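Local coordinates for protein tapirin (Caldicellulosiruptor hydrothermalis, PDB 6N2C) that probably binds cellulose through its C-terminal beta-helix domain, which also carries a zinc ion, and so is thought to attach cells to plant biomass, at residues 284-295 with 304-315. Sequence-based numbering, arbitrary orientation.
Sequences GKDEIVANALFC and SSNLVTINEFAY
Lys285 N donates a hydrogen bond to Ser304 O, and Asp286 N another to Asn306 OD1 at 3.0 Å. Asn306 ND2 turns back to Asn302 O, fixing the amide's rotation, while the Asp286 carboxylate is held by Ser283 and Asn266. From Asp286 O onward the chains pair in parallel. A water joins the strands, donating to Glu287 OE2 and Ile288 O and accepting from Thr309 OG1 at 2.6 Å. Ile288 N meets Leu307 O, and Ile288 O meets Thr309 N. These are successive coils of a right-handed parallel beta-helix, with the axes of strands 287-290 and 307-310 4.7 Å apart; Ile288 and Val308 face its interior. At the corner, Ala290 O accepts hydrogen bonds from Asn311 N and, above its carbonyl plane, from Asn311 ND2 at 3.2 Å. Asn291 O likewise receives Glu312 N and Phe313 N across a beta bulge that shifts the register by one. Ala292 CB lies over the Phe313 ring face, 3.9 Å from its centroid. Leu293 reaches inward to Ile310 CD1 with its CD1. With CG beside its own N (chi1 -66°), Phe294 offers a face to the edge of Phe313, planes at 80°, and touches Tyr315 CD2 obliquely; Phe275 stacks on it from the preceding coil. An alanine here would probably leave the Phe313 edge without the face it meets and open a gap beside Tyr315. Cys295 N ends the ladder on Tyr315 O.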
ATOM      1  N   GLY A 284       1.252 -15.593   1.058  1.00 16.98           N
ATOM      2  CA  GLY A 284       0.294 -16.666   1.225  1.00 17.96           C
ATOM      3  C   GLY A 284      -0.785 -16.377   2.242  1.00 16.36           C
ATOM      4  O   GLY A 284      -0.508 -15.711   3.267  1.00 15.87           O
ATOM      5  N   LYS A 285      -2.030 -16.712   1.918  1.00 13.83           N
ATOM      6  CA  LYS A 285      -3.168 -16.412   2.758  1.00 17.09           C
ATOM      7  C   LYS A 285      -3.179 -14.865   3.093  1.00 16.53           C
ATOM      8  O   LYS A 285      -3.642 -14.462   4.135  1.00 17.14           O
ATOM      9  CB  LYS A 285      -3.174 -17.198   4.050  1.00 22.92           C
ATOM     10  CG  LYS A 285      -3.355 -18.688   3.820  1.00 27.69           C
ATOM     11  CD  LYS A 285      -4.831 -18.964   3.922  1.00 40.26           C
ATOM     12  CE  LYS A 285      -5.068 -19.667   5.224  1.00 45.96           C
ATOM     13  NZ  LYS A 285      -5.016 -21.139   5.033  1.00 49.05           N
ATOM     14  N   ASP A 286      -2.735 -14.073   2.136  1.00 17.73           N
ATOM     15  CA  ASP A 286      -2.709 -12.604   2.316  1.00 16.72           C
ATOM     16  C   ASP A 286      -3.781 -11.995   1.392  1.00 17.08           C
ATOM     17  O   ASP A 286      -4.007 -12.475   0.260  1.00 18.27           O
ATOM     18  CB  ASP A 286      -1.344 -12.060   1.990  1.00 16.21           C
ATOM     19  CG  ASP A 286      -0.300 -12.445   2.995  1.00 14.66           C
ATOM     20  OD1 ASP A 286      -0.572 -12.403   4.234  1.00 18.19           O
ATOM     21  OD2 ASP A 286       0.867 -12.603   2.557  1.00 17.87           O
ATOM     22  N   GLU A 287      -4.393 -10.899   1.877  1.00 15.61           N
ATOM     23  CA  GLU A 287      -5.428 -10.223   1.105  1.00 16.91           C
ATOM     24  C   GLU A 287      -5.145  -8.758   0.971  1.00 15.91           C
ATOM     25  O   GLU A 287      -4.829  -8.118   1.958  1.00 16.11           O
ATOM     26  CB  GLU A 287      -6.754 -10.392   1.839  1.00 19.85           C
ATOM     27  CG  GLU A 287      -7.927  -9.746   1.117  1.00 24.99           C
ATOM     28  CD  GLU A 287      -9.300  -9.876   1.812  1.00 29.86           C
ATOM     29  OE1 GLU A 287      -9.402 -10.309   2.981  1.00 38.77           O
ATOM     30  OE2 GLU A 287     -10.306  -9.614   1.128  1.00 31.50           O
ATOM     31  N   ILE A 288      -5.343  -8.227  -0.234  1.00 14.73           N
ATOM     32  CA  ILE A 288      -5.321  -6.772  -0.484  1.00 16.44           C
ATOM     33  C   ILE A 288      -6.699  -6.462  -1.033  1.00 16.65           C
ATOM     34  O   ILE A 288      -7.159  -7.103  -1.991  1.00 19.75           O
ATOM     35  CB  ILE A 288      -4.273  -6.423  -1.480  1.00 16.78           C
ATOM     36  CG1 ILE A 288      -2.891  -6.685  -0.861  1.00 16.86           C
ATOM     37  CG2 ILE A 288      -4.363  -4.917  -1.810  1.00 19.51           C
ATOM     38  CD1 ILE A 288      -1.780  -6.223  -1.702  1.00 17.43           C
ATOM     39  N   VAL A 289      -7.388  -5.494  -0.461  1.00 15.39           N
ATOM     40  CA  VAL A 289      -8.592  -4.964  -1.124  1.00 17.65           C
ATOM     41  C   VAL A 289      -8.302  -3.494  -1.502  1.00 18.32           C
ATOM     42  O   VAL A 289      -8.025  -2.711  -0.609  1.00 17.17           O
ATOM     43  CB  VAL A 289      -9.769  -4.923  -0.116  1.00 21.12           C
ATOM     44  CG1 VAL A 289     -11.052  -4.407  -0.817  1.00 22.29           C
ATOM     45  CG2 VAL A 289     -10.049  -6.290   0.487  1.00 26.54           C
ATOM     46  N   ALA A 290      -8.210  -3.170  -2.771  1.00 16.53           N
ATOM     47  CA  ALA A 290      -7.849  -1.844  -3.200  1.00 17.67           C
ATOM     48  C   ALA A 290      -8.874  -1.243  -4.146  1.00 19.15           C
ATOM     49  O   ALA A 290      -9.657  -1.918  -4.812  1.00 19.48           O
ATOM     50  CB  ALA A 290      -6.517  -1.900  -3.906  1.00 17.51           C
ATOM     51  N   ASN A 291      -8.850   0.081  -4.227  0.51 18.80           N
ATOM     52  CA  ASN A 291      -9.585   0.808  -5.256  0.51 19.47           C
ATOM     53  C   ASN A 291      -8.619   1.121  -6.373  0.51 18.05           C
ATOM     54  O   ASN A 291      -8.591   0.376  -7.346  0.51 17.68           O
ATOM     55  CB  ASN A 291     -10.283   2.035  -4.635  0.51 21.33           C
ATOM     56  CG  ASN A 291     -11.460   1.677  -3.694  0.51 26.19           C
ATOM     57  OD1 ASN A 291     -12.048   0.551  -3.689  0.51 24.92           O
ATOM     58  ND2 ASN A 291     -11.809   2.662  -2.845  0.51 30.86           N
ATOM     59  N   ALA A 292      -7.768   2.171  -6.276  1.00 14.52           N
ATOM     60  CA  ALA A 292      -6.717   2.385  -7.240  1.00 16.42           C
ATOM     61  C   ALA A 292      -5.402   1.894  -6.643  1.00 14.13           C
ATOM     62  O   ALA A 292      -5.086   2.212  -5.485  1.00 16.27           O
ATOM     63  CB  ALA A 292      -6.624   3.889  -7.597  1.00 17.80           C
ATOM     64  N   LEU A 293      -4.612   1.203  -7.463  1.00 15.24           N
ATOM     65  CA  LEU A 293      -3.337   0.656  -7.044  1.00 13.89           C
ATOM     66  C   LEU A 293      -2.322   0.965  -8.131  1.00 15.96           C
ATOM     67  O   LEU A 293      -2.516   0.667  -9.316  1.00 17.22           O
ATOM     68  CB  LEU A 293      -3.526  -0.875  -6.817  1.00 16.40           C
ATOM     69  CG  LEU A 293      -2.303  -1.655  -6.352  1.00 18.08           C
ATOM     70  CD1 LEU A 293      -2.768  -2.985  -5.761  1.00 17.65           C
ATOM     71  CD2 LEU A 293      -1.277  -1.916  -7.389  1.00 21.47           C
ATOM     72  N   PHE A 294      -1.205   1.588  -7.729  1.00 13.78           N
ATOM     73  CA  PHE A 294      -0.103   1.790  -8.594  1.00 14.13           C
ATOM     74  C   PHE A 294       1.131   1.106  -7.972  1.00 13.61           C
ATOM     75  O   PHE A 294       1.371   1.264  -6.786  1.00 13.05           O
ATOM     76  CB  PHE A 294       0.290   3.294  -8.714  1.00 14.21           C
ATOM     77  CG  PHE A 294      -0.723   4.201  -9.366  1.00 16.54           C
ATOM     78  CD1 PHE A 294      -1.902   4.493  -8.694  1.00 16.55           C
ATOM     79  CD2 PHE A 294      -0.428   4.895 -10.555  1.00 17.56           C
ATOM     80  CE1 PHE A 294      -2.797   5.437  -9.231  1.00 18.59           C
ATOM     81  CE2 PHE A 294      -1.315   5.805 -11.051  1.00 18.30           C
ATOM     82  CZ  PHE A 294      -2.486   6.066 -10.404  1.00 17.71           C
ATOM     83  N   CYS A 295       1.964   0.394  -8.764  1.00 14.32           N
ATOM     84  CA  CYS A 295       3.183  -0.142  -8.205  1.00 14.87           C
ATOM     85  C   CYS A 295       4.154  -0.441  -9.308  1.00 16.08           C
ATOM     86  O   CYS A 295       3.763  -0.408 -10.465  1.00 14.87           O
ATOM     87  CB  CYS A 295       2.958  -1.368  -7.256  1.00 15.18           C
ATOM     88  SG  CYS A 295       2.318  -2.792  -8.223  0.91 17.57           S
ATOM     89  N   SER A 304      -0.431 -19.836  -1.186  1.00 18.99           N
ATOM     90  CA  SER A 304      -1.664 -20.069  -1.835  1.00 18.32           C
ATOM     91  C   SER A 304      -2.714 -19.339  -1.054  1.00 19.36           C
ATOM     92  O   SER A 304      -2.488 -18.843   0.045  1.00 21.44           O
ATOM     93  CB  SER A 304      -1.977 -21.606  -1.942  1.00 20.20           C
ATOM     94  OG  SER A 304      -2.250 -22.127  -0.617  1.00 22.46           O
ATOM     95  N   SER A 305      -3.905 -19.264  -1.639  0.60 19.14           N
ATOM     96  CA  SER A 305      -5.058 -18.684  -1.012  0.60 19.78           C
ATOM     97  C   SER A 305      -4.879 -17.186  -0.717  0.60 19.22           C
ATOM     98  O   SER A 305      -5.441 -16.695   0.255  0.60 18.39           O
ATOM     99  CB  SER A 305      -5.435 -19.414   0.256  0.60 22.23           C
ATOM    100  OG  SER A 305      -6.767 -19.086   0.575  0.60 23.81           O
ATOM    101  N   ASN A 306      -4.118 -16.526  -1.577  1.00 18.30           N
ATOM    102  CA  ASN A 306      -4.033 -15.030  -1.559  1.00 18.37           C
ATOM    103  C   ASN A 306      -5.236 -14.498  -2.255  1.00 18.83           C
ATOM    104  O   ASN A 306      -5.937 -15.167  -3.082  1.00 17.90           O
ATOM    105  CB  ASN A 306      -2.792 -14.581  -2.267  1.00 16.73           C
ATOM    106  CG  ASN A 306      -1.548 -15.025  -1.602  1.00 15.77           C
ATOM    107  OD1 ASN A 306      -1.267 -14.656  -0.413  1.00 16.35           O
ATOM    108  ND2 ASN A 306      -0.662 -15.681  -2.386  1.00 16.25           N
ATOM    109  N   LEU A 307      -5.511 -13.203  -2.055  1.00 18.74           N
ATOM    110  CA  LEU A 307      -6.609 -12.596  -2.812  1.00 16.78           C
ATOM    111  C   LEU A 307      -6.277 -11.104  -2.968  1.00 17.14           C
ATOM    112  O   LEU A 307      -6.084 -10.432  -1.966  1.00 18.56           O
ATOM    113  CB  LEU A 307      -7.918 -12.713  -2.084  1.00 18.87           C
ATOM    114  CG  LEU A 307      -9.155 -12.061  -2.748  1.00 20.75           C
ATOM    115  CD1 LEU A 307      -9.314 -12.540  -4.139  1.00 23.45           C
ATOM    116  CD2 LEU A 307     -10.409 -12.186  -1.936  1.00 21.90           C
ATOM    117  N   VAL A 308      -6.094 -10.665  -4.183  1.00 14.96           N
ATOM    118  CA  VAL A 308      -5.940  -9.240  -4.490  1.00 14.80           C
ATOM    119  C   VAL A 308      -7.221  -8.825  -5.286  1.00 16.32           C
ATOM    120  O   VAL A 308      -7.449  -9.296  -6.391  1.00 17.73           O
ATOM    121  CB  VAL A 308      -4.707  -8.911  -5.308  1.00 15.06           C
ATOM    122  CG1 VAL A 308      -4.726  -7.412  -5.623  1.00 15.40           C
ATOM    123  CG2 VAL A 308      -3.443  -9.274  -4.519  1.00 15.58           C
ATOM    124  N   THR A 309      -8.093  -8.007  -4.650  1.00 14.22           N
ATOM    125  CA  THR A 309      -9.306  -7.554  -5.237  1.00 17.11           C
ATOM    126  C   THR A 309      -9.154  -6.086  -5.695  1.00 17.78           C
ATOM    127  O   THR A 309      -8.732  -5.238  -4.857  1.00 17.74           O
ATOM    128  CB  THR A 309     -10.440  -7.661  -4.208  1.00 19.68           C
ATOM    129  OG1 THR A 309     -10.628  -9.048  -3.847  1.00 21.15           O
ATOM    130  CG2 THR A 309     -11.694  -7.176  -4.790  1.00 20.56           C
ATOM    131  N   ILE A 310      -9.439  -5.792  -6.957  1.00 16.75           N
ATOM    132  CA  ILE A 310      -9.287  -4.450  -7.535  1.00 17.83           C
ATOM    133  C   ILE A 310     -10.655  -3.875  -7.858  1.00 19.78           C
ATOM    134  O   ILE A 310     -11.411  -4.456  -8.667  1.00 16.44           O
ATOM    135  CB  ILE A 310      -8.451  -4.481  -8.839  1.00 18.39           C
ATOM    136  CG1 ILE A 310      -7.070  -5.105  -8.631  1.00 16.20           C
ATOM    137  CG2 ILE A 310      -8.318  -3.086  -9.510  1.00 17.76           C
ATOM    138  CD1 ILE A 310      -6.181  -4.454  -7.618  1.00 17.29           C
ATOM    139  N   ASN A 311     -11.009  -2.751  -7.196  1.00 17.02           N
ATOM    140  CA  ASN A 311     -12.270  -2.050  -7.395  1.00 19.50           C
ATOM    141  C   ASN A 311     -12.260  -0.980  -8.521  1.00 20.48           C
ATOM    142  O   ASN A 311     -13.305  -0.778  -9.181  1.00 23.65           O
ATOM    143  CB  ASN A 311     -12.769  -1.511  -6.044  1.00 18.88           C
ATOM    144  CG  ASN A 311     -13.260  -2.625  -5.150  1.00 25.52           C
ATOM    145  OD1 ASN A 311     -14.303  -3.193  -5.428  1.00 29.59           O
ATOM    146  ND2 ASN A 311     -12.615  -2.850  -4.038  1.00 28.22           N
ATOM    147  N   GLU A 312     -11.118  -0.360  -8.789  0.58 18.16           N
ATOM    148  CA  GLU A 312     -11.013   0.609  -9.863  0.58 18.37           C
ATOM    149  C   GLU A 312      -9.936   0.270 -10.859  0.58 19.08           C
ATOM    150  O   GLU A 312     -10.270   0.021 -12.038  0.58 18.99           O
ATOM    151  CB  GLU A 312     -10.804   2.022  -9.310  0.58 19.32           C
ATOM    152  CG  GLU A 312     -11.960   2.510  -8.481  0.58 22.21           C
ATOM    153  CD  GLU A 312     -13.194   2.958  -9.256  0.58 25.94           C
ATOM    154  OE1 GLU A 312     -14.237   3.026  -8.581  0.58 34.35           O
ATOM    155  OE2 GLU A 312     -13.129   3.266 -10.471  0.58 27.37           O
ATOM    156  N   PHE A 313      -8.663   0.262 -10.447  1.00 14.67           N
ATOM    157  CA  PHE A 313      -7.648  -0.207 -11.356  1.00 15.51           C
ATOM    158  C   PHE A 313      -6.361  -0.568 -10.633  1.00 16.52           C
ATOM    159  O   PHE A 313      -6.142  -0.150  -9.477  1.00 15.25           O
ATOM    160  CB  PHE A 313      -7.353   0.806 -12.491  1.00 16.88           C
ATOM    161  CG  PHE A 313      -6.784   2.096 -11.987  1.00 17.79           C
ATOM    162  CD1 PHE A 313      -5.431   2.174 -11.669  1.00 17.07           C
ATOM    163  CD2 PHE A 313      -7.599   3.215 -11.788  1.00 19.62           C
ATOM    164  CE1 PHE A 313      -4.881   3.386 -11.148  1.00 19.43           C
ATOM    165  CE2 PHE A 313      -7.037   4.407 -11.238  1.00 20.84           C
ATOM    166  CZ  PHE A 313      -5.671   4.489 -10.966  1.00 17.93           C
ATOM    167  N   ALA A 314      -5.532  -1.340 -11.354  1.00 16.12           N
ATOM    168  CA  ALA A 314      -4.146  -1.524 -10.969  1.00 15.18           C
ATOM    169  C   ALA A 314      -3.297  -1.185 -12.133  1.00 16.85           C
ATOM    170  O   ALA A 314      -3.545  -1.654 -13.281  1.00 17.67           O
ATOM    171  CB  ALA A 314      -3.925  -2.961 -10.483  1.00 15.59           C
ATOM    172  N   TYR A 315      -2.223  -0.437 -11.884  1.00 14.87           N
ATOM    173  CA  TYR A 315      -1.330   0.068 -12.877  1.00 14.46           C
ATOM    174  C   TYR A 315       0.027  -0.338 -12.411  1.00 16.33           C
ATOM    175  O   TYR A 315       0.419  -0.044 -11.287  1.00 16.07           O
ATOM    176  CB  TYR A 315      -1.518   1.603 -13.007  1.00 15.55           C
ATOM    177  CG  TYR A 315      -0.657   2.429 -13.890  1.00 16.09           C
ATOM    178  CD1 TYR A 315       0.388   1.895 -14.708  1.00 18.41           C
ATOM    179  CD2 TYR A 315      -0.854   3.848 -13.989  1.00 17.90           C
ATOM    180  CE1 TYR A 315       1.197   2.748 -15.474  1.00 22.15           C
ATOM    181  CE2 TYR A 315      -0.050   4.632 -14.762  1.00 18.94           C
ATOM    182  CZ  TYR A 315       0.970   4.106 -15.485  1.00 20.08           C
ATOM    183  OH  TYR A 315       1.730   4.914 -16.273  1.00 22.10           O
TER
HETATM  184  O   HOH W   1      -9.387  -8.935  -1.540  0.48 17.19           O